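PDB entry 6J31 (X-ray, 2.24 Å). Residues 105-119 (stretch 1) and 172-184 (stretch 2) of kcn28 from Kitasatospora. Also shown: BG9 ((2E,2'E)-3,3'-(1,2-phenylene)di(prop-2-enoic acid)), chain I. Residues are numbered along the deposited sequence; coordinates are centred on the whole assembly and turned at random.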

# COMPACT_ATOMS: atom_id res chain seq x y z
N LEU A 105 -4.27 -16.55 5.65
CA LEU A 105 -4.38 -15.19 5.14
C LEU A 105 -3.00 -14.79 4.62
O LEU A 105 -2.00 -15.03 5.29
CB LEU A 105 -4.81 -14.21 6.23
CG LEU A 105 -6.08 -14.47 7.03
CD1 LEU A 105 -6.38 -13.28 7.95
CD2 LEU A 105 -7.27 -14.81 6.14
N TYR A 106 -2.95 -14.21 3.42
CA TYR A 106 -1.65 -13.87 2.86
C TYR A 106 -1.70 -12.57 2.07
O TYR A 106 -2.61 -12.34 1.28
CB TYR A 106 -1.13 -15.01 1.97
CG TYR A 106 -1.97 -15.28 0.74
CD1 TYR A 106 -3.14 -16.03 0.81
CD2 TYR A 106 -1.57 -14.80 -0.51
CE1 TYR A 106 -3.89 -16.28 -0.32
CE2 TYR A 106 -2.32 -15.05 -1.63
CZ TYR A 106 -3.48 -15.78 -1.54
OH TYR A 106 -4.21 -16.02 -2.67
N ASP A 107 -0.67 -11.75 2.27
CA ASP A 107 -0.46 -10.57 1.44
C ASP A 107 -0.20 -10.99 -0.01
O ASP A 107 0.12 -12.15 -0.29
CB ASP A 107 0.73 -9.78 2.00
CG ASP A 107 1.13 -8.63 1.11
OD1 ASP A 107 0.46 -7.58 1.15
OD2 ASP A 107 2.08 -8.81 0.32
N VAL A 108 -0.35 -10.03 -0.93
CA VAL A 108 -0.20 -10.31 -2.36
C VAL A 108 1.15 -10.96 -2.65
O VAL A 108 1.25 -11.85 -3.50
CB VAL A 108 -0.39 -9.02 -3.18
CG1 VAL A 108 -0.34 -9.32 -4.68
CG2 VAL A 108 -1.68 -8.35 -2.83
N LEU A 109 2.20 -10.51 -1.97
CA LEU A 109 3.54 -11.03 -2.20
C LEU A 109 3.83 -12.29 -1.40
O LEU A 109 4.91 -12.86 -1.54
CB LEU A 109 4.59 -9.96 -1.88
CG LEU A 109 4.55 -8.67 -2.72
CD1 LEU A 109 5.69 -7.73 -2.35
CD2 LEU A 109 4.62 -9.00 -4.19
N ALA A 110 2.87 -12.76 -0.60
CA ALA A 110 3.03 -13.97 0.19
C ALA A 110 2.22 -15.13 -0.38
O ALA A 110 1.78 -16.02 0.35
CB ALA A 110 2.64 -13.71 1.65
N TYR A 111 2.05 -15.13 -1.70
CA TYR A 111 1.30 -16.16 -2.41
C TYR A 111 1.85 -17.58 -2.25
O TYR A 111 1.10 -18.53 -2.50
CB TYR A 111 1.19 -15.81 -3.90
CG TYR A 111 2.52 -15.59 -4.57
CD1 TYR A 111 3.21 -16.64 -5.17
CD2 TYR A 111 3.11 -14.33 -4.59
CE1 TYR A 111 4.44 -16.44 -5.78
CE2 TYR A 111 4.33 -14.12 -5.19
CZ TYR A 111 5.00 -15.17 -5.78
OH TYR A 111 6.21 -14.95 -6.37
N PRO A 112 3.12 -17.81 -1.87
CA PRO A 112 3.50 -19.19 -1.53
C PRO A 112 2.64 -19.79 -0.43
O PRO A 112 2.50 -21.02 -0.38
CB PRO A 112 4.97 -19.05 -1.09
CG PRO A 112 5.47 -17.94 -1.91
CD PRO A 112 4.33 -16.95 -1.96
N ALA A 113 2.04 -18.96 0.43
CA ALA A 113 1.10 -19.49 1.41
C ALA A 113 -0.10 -20.14 0.74
O ALA A 113 -0.64 -21.12 1.26
CB ALA A 113 0.66 -18.37 2.36
N ARG A 114 -0.54 -19.61 -0.41
CA ARG A 114 -1.64 -20.25 -1.12
C ARG A 114 -1.23 -21.61 -1.66
O ARG A 114 -2.00 -22.57 -1.59
CB ARG A 114 -2.13 -19.37 -2.27
CG ARG A 114 -3.21 -20.01 -3.11
CD ARG A 114 -3.55 -19.18 -4.33
NE ARG A 114 -4.66 -19.76 -5.08
CZ ARG A 114 -5.09 -19.32 -6.26
NH1 ARG A 114 -4.50 -18.29 -6.85
NH2 ARG A 114 -6.12 -19.91 -6.84
N VAL A 115 0.00 -21.72 -2.17
CA VAL A 115 0.50 -23.02 -2.63
C VAL A 115 0.47 -24.01 -1.49
O VAL A 115 0.03 -25.16 -1.64
CB VAL A 115 1.92 -22.88 -3.21
CG1 VAL A 115 2.49 -24.25 -3.58
CG2 VAL A 115 1.92 -21.94 -4.41
N LEU A 116 0.90 -23.57 -0.30
CA LEU A 116 0.86 -24.42 0.88
C LEU A 116 -0.58 -24.79 1.22
O LEU A 116 -0.88 -25.95 1.53
CB LEU A 116 1.53 -23.68 2.03
CG LEU A 116 2.28 -24.45 3.12
CD1 LEU A 116 2.16 -23.79 4.48
CD2 LEU A 116 1.89 -25.92 3.15
N ALA A 117 -1.49 -23.81 1.14
CA ALA A 117 -2.89 -24.07 1.44
C ALA A 117 -3.49 -25.08 0.46
O ALA A 117 -4.30 -25.92 0.85
CB ALA A 117 -3.68 -22.77 1.43
N MET A 118 -3.10 -24.99 -0.81
CA MET A 118 -3.59 -25.95 -1.80
C MET A 118 -3.08 -27.36 -1.49
O MET A 118 -3.82 -28.34 -1.63
CB MET A 118 -3.17 -25.50 -3.20
CG MET A 118 -4.00 -24.33 -3.71
SD MET A 118 -3.24 -23.46 -5.10
CE MET A 118 -3.70 -24.54 -6.45
N ASN A 119 -1.82 -27.48 -1.05
CA ASN A 119 -1.26 -28.79 -0.71
C ASN A 119 -2.04 -29.45 0.42
O ASN A 119 -2.27 -30.66 0.40
CB ASN A 119 0.21 -28.65 -0.32
CG ASN A 119 1.13 -28.35 -1.50
OD1 ASN A 119 0.77 -28.55 -2.66
ND2 ASN A 119 2.33 -27.87 -1.20
N GLY A 172 -1.39 -27.61 -12.12
CA GLY A 172 -2.63 -27.25 -12.80
C GLY A 172 -2.94 -25.76 -12.84
O GLY A 172 -3.93 -25.39 -13.48
N ILE A 173 -2.17 -24.92 -12.17
CA ILE A 173 -2.47 -23.50 -12.07
C ILE A 173 -1.40 -22.69 -12.80
O ILE A 173 -0.21 -23.02 -12.74
CB ILE A 173 -2.62 -23.05 -10.60
CG1 ILE A 173 -3.19 -21.62 -10.53
CG2 ILE A 173 -1.30 -23.13 -9.86
CD1 ILE A 173 -3.74 -21.26 -9.18
N ASP A 174 -1.84 -21.65 -13.51
CA ASP A 174 -0.95 -20.76 -14.23
C ASP A 174 -0.24 -19.82 -13.26
O ASP A 174 -0.80 -19.43 -12.23
CB ASP A 174 -1.74 -19.97 -15.27
CG ASP A 174 -0.94 -18.81 -15.87
OD1 ASP A 174 0.07 -19.05 -16.56
OD2 ASP A 174 -1.35 -17.65 -15.65
N ALA A 175 0.99 -19.45 -13.60
CA ALA A 175 1.78 -18.60 -12.72
C ALA A 175 1.13 -17.24 -12.51
O ALA A 175 1.35 -16.60 -11.48
CB ALA A 175 3.19 -18.42 -13.26
N GLY A 176 0.36 -16.76 -13.49
CA GLY A 176 -0.36 -15.51 -13.32
C GLY A 176 -1.58 -15.66 -12.43
O GLY A 176 -1.86 -14.79 -11.59
N ASP A 177 -2.36 -16.73 -12.63
CA ASP A 177 -3.58 -16.93 -11.86
C ASP A 177 -3.26 -17.10 -10.38
O ASP A 177 -3.84 -16.42 -9.53
CB ASP A 177 -4.34 -18.13 -12.41
CG ASP A 177 -5.04 -17.81 -13.71
OD1 ASP A 177 -4.92 -16.66 -14.20
OD2 ASP A 177 -5.72 -18.71 -14.25
N LEU A 178 -2.38 -18.04 -10.06
CA LEU A 178 -1.69 -17.98 -8.78
C LEU A 178 -1.00 -16.63 -8.72
O LEU A 178 -0.35 -16.24 -9.69
CB LEU A 178 -0.68 -19.14 -8.70
CG LEU A 178 0.17 -19.52 -7.48
CD1 LEU A 178 1.35 -18.59 -7.30
CD2 LEU A 178 -0.63 -19.61 -6.20
N VAL A 179 -1.20 -15.90 -7.62
CA VAL A 179 -0.72 -14.53 -7.37
C VAL A 179 -1.83 -13.52 -7.64
O VAL A 179 -2.24 -12.79 -6.73
CB VAL A 179 0.53 -14.12 -8.18
CG1 VAL A 179 0.82 -12.63 -7.99
CG2 VAL A 179 1.75 -14.95 -7.81
N ASN A 180 -2.30 -13.43 -8.88
CA ASN A 180 -3.21 -12.35 -9.28
C ASN A 180 -4.65 -12.78 -9.51
O ASN A 180 -5.50 -11.92 -9.75
CB ASN A 180 -2.67 -11.63 -10.52
CG ASN A 180 -1.49 -10.74 -10.20
OD1 ASN A 180 -1.39 -10.20 -9.10
ND2 ASN A 180 -0.60 -10.55 -11.17
N LEU A 181 -4.97 -14.07 -9.41
CA LEU A 181 -6.35 -14.56 -9.41
C LEU A 181 -6.57 -15.43 -8.18
O LEU A 181 -6.75 -16.65 -8.28
CB LEU A 181 -6.64 -15.35 -10.69
CG LEU A 181 -8.09 -15.77 -10.92
CD1 LEU A 181 -8.93 -14.59 -11.36
CD2 LEU A 181 -8.19 -16.94 -11.91
N PRO A 182 -6.60 -14.82 -6.99
CA PRO A 182 -6.76 -15.60 -5.76
C PRO A 182 -8.14 -16.25 -5.68
O PRO A 182 -9.09 -15.84 -6.34
CB PRO A 182 -6.58 -14.56 -4.65
CG PRO A 182 -6.99 -13.28 -5.29
CD PRO A 182 -6.52 -13.37 -6.71
N GLU A 183 -8.23 -17.29 -4.85
CA GLU A 183 -9.53 -17.92 -4.61
C GLU A 183 -10.49 -16.95 -3.94
O GLU A 183 -11.66 -16.85 -4.33
CB GLU A 183 -9.35 -19.16 -3.74
CG GLU A 183 -10.63 -19.94 -3.49
CD GLU A 183 -10.92 -20.97 -4.57
OE1 GLU A 183 -10.00 -21.73 -4.93
OE2 GLU A 183 -12.08 -21.02 -5.06
N ARG A 184 -10.02 -16.23 -2.93
CA ARG A 184 -10.78 -15.20 -2.25
C ARG A 184 -9.82 -14.06 -1.94
O ARG A 184 -8.64 -14.30 -1.65
CB ARG A 184 -11.42 -15.71 -0.96
CG ARG A 184 -12.56 -16.68 -1.18
CD ARG A 184 -12.94 -17.43 0.08
NE ARG A 184 -13.86 -18.54 -0.21
CZ ARG A 184 -15.15 -18.38 -0.48
NH1 ARG A 184 -15.68 -17.16 -0.50
NH2 ARG A 184 -15.91 -19.44 -0.74
C1 BG9 I . 0.30 -5.88 -6.33
C2 BG9 I . 1.31 -6.03 -7.28
C3 BG9 I . 2.64 -5.82 -6.94
C4 BG9 I . 2.98 -5.47 -5.62
C5 BG9 I . 1.97 -5.33 -4.67
C6 BG9 I . 0.64 -5.53 -5.02
C7 BG9 I . 4.45 -5.25 -5.21
C8 BG9 I . 4.99 -4.03 -5.23
C9 BG9 I . 6.46 -3.83 -4.81
C10 BG9 I . 3.72 -6.00 -8.02
C11 BG9 I . 3.36 -5.92 -9.31
C12 BG9 I . 4.40 -6.11 -10.42
O2 BG9 I . 4.18 -6.86 -11.31
O3 BG9 I . 7.28 -3.99 -5.94
O HOH W 1 -6.60 -17.57 -2.48
O HOH W 2 -3.24 -15.04 -4.96
O HOH W 3 -6.62 -21.95 -4.43

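Where a helix packs against an irregular segment, the fit is usually achieved by a few side chains of contrasting shape, and a polar side chain can be part of the same fit if its flat end finds a slot between apolar neighbours and its nitrogens find acceptors. The contact between residues 105-119 and 172-184 of kcn28 illustrates the principle on a small scale: 547 Å² is buried, summed over both sides, and one long side chain, R114, accounts for the largest share of any residue.

The apolar fit begins at Y111, whose CA-to-CB bond points toward the second stretch and whose CA lies 5.6 Å from that of V179. With chi1 in the p well, the ring offers one face to V179, and the methyl CG2 sits 3.4 Å from the centroid of the Y111 ring, only 10° off the normal. This is a CH-pi contact of nearly ideal placement: a compact, rounded methyl set on a flat aromatic surface. A β-branched residue suits the position because its methyl groups stand close to the backbone and can reach the ring without a long, flexible arm. L178 adds a second bump, its CD1 packing 3.4 Å from Y111 CD1. Its other methyl reaches the helix, where L178 CD2 lies 3.5 Å from R114 CD and 3.9 Å from V115 CG2. The forked end of leucine thus spans the space between the tyrosine and the first helical turns, although its CA-to-CB bond points sideways. Farther along the helix, M118 CE meets I173 CD1 at 4.3 Å, a looser contact at an exposed margin.

R114 is the long wedge of the interface. Chi1, chi2 and chi3 are all t, so the chain is extended and carries its flat guanidinium into a slot in the second stretch. I173 CD1 covers one face, 3.6 Å from R114 NH2, while P182 CA, 3.7 Å from R114 NH1, and E183 N lie over the opposite face. A planar group fits such a narrow gap, and its NH1 can still reach two backbone oxygens, donating weak hydrogen bonds to D177 O at 3.3 Å, within the short helix, and to L181 O at 3.1 Å, just after it. Water 3 extends the network, accepting from R114 NE at 3.0 Å and donating weakly to E183 OE1, 3.4 Å from the water oxygen. Y111, R114, V115, L178 and V179 are all buried, which suits the apolar side chains among them; for the guanidinium, these partners offset the burial.

Y106 closes another side of the contact. Its CA-to-CB bond runs sideways, but the long ring brings OH to 3.4 Å from P182 CB, so the rigid proline ring abuts the phenol tip. Water fills the hollows that remain: Y106 OH is hydrogen-bonded to water 1 at 2.9 Å and to water 2 at 2.7 Å. Water 1 accepts from E183 N at 2.9 Å, and water 2 donates weakly to V179 O, 3.0 Å from its oxygen. The surfaces are complementary in shape, and ordered waters link polar atoms that do not meet directly.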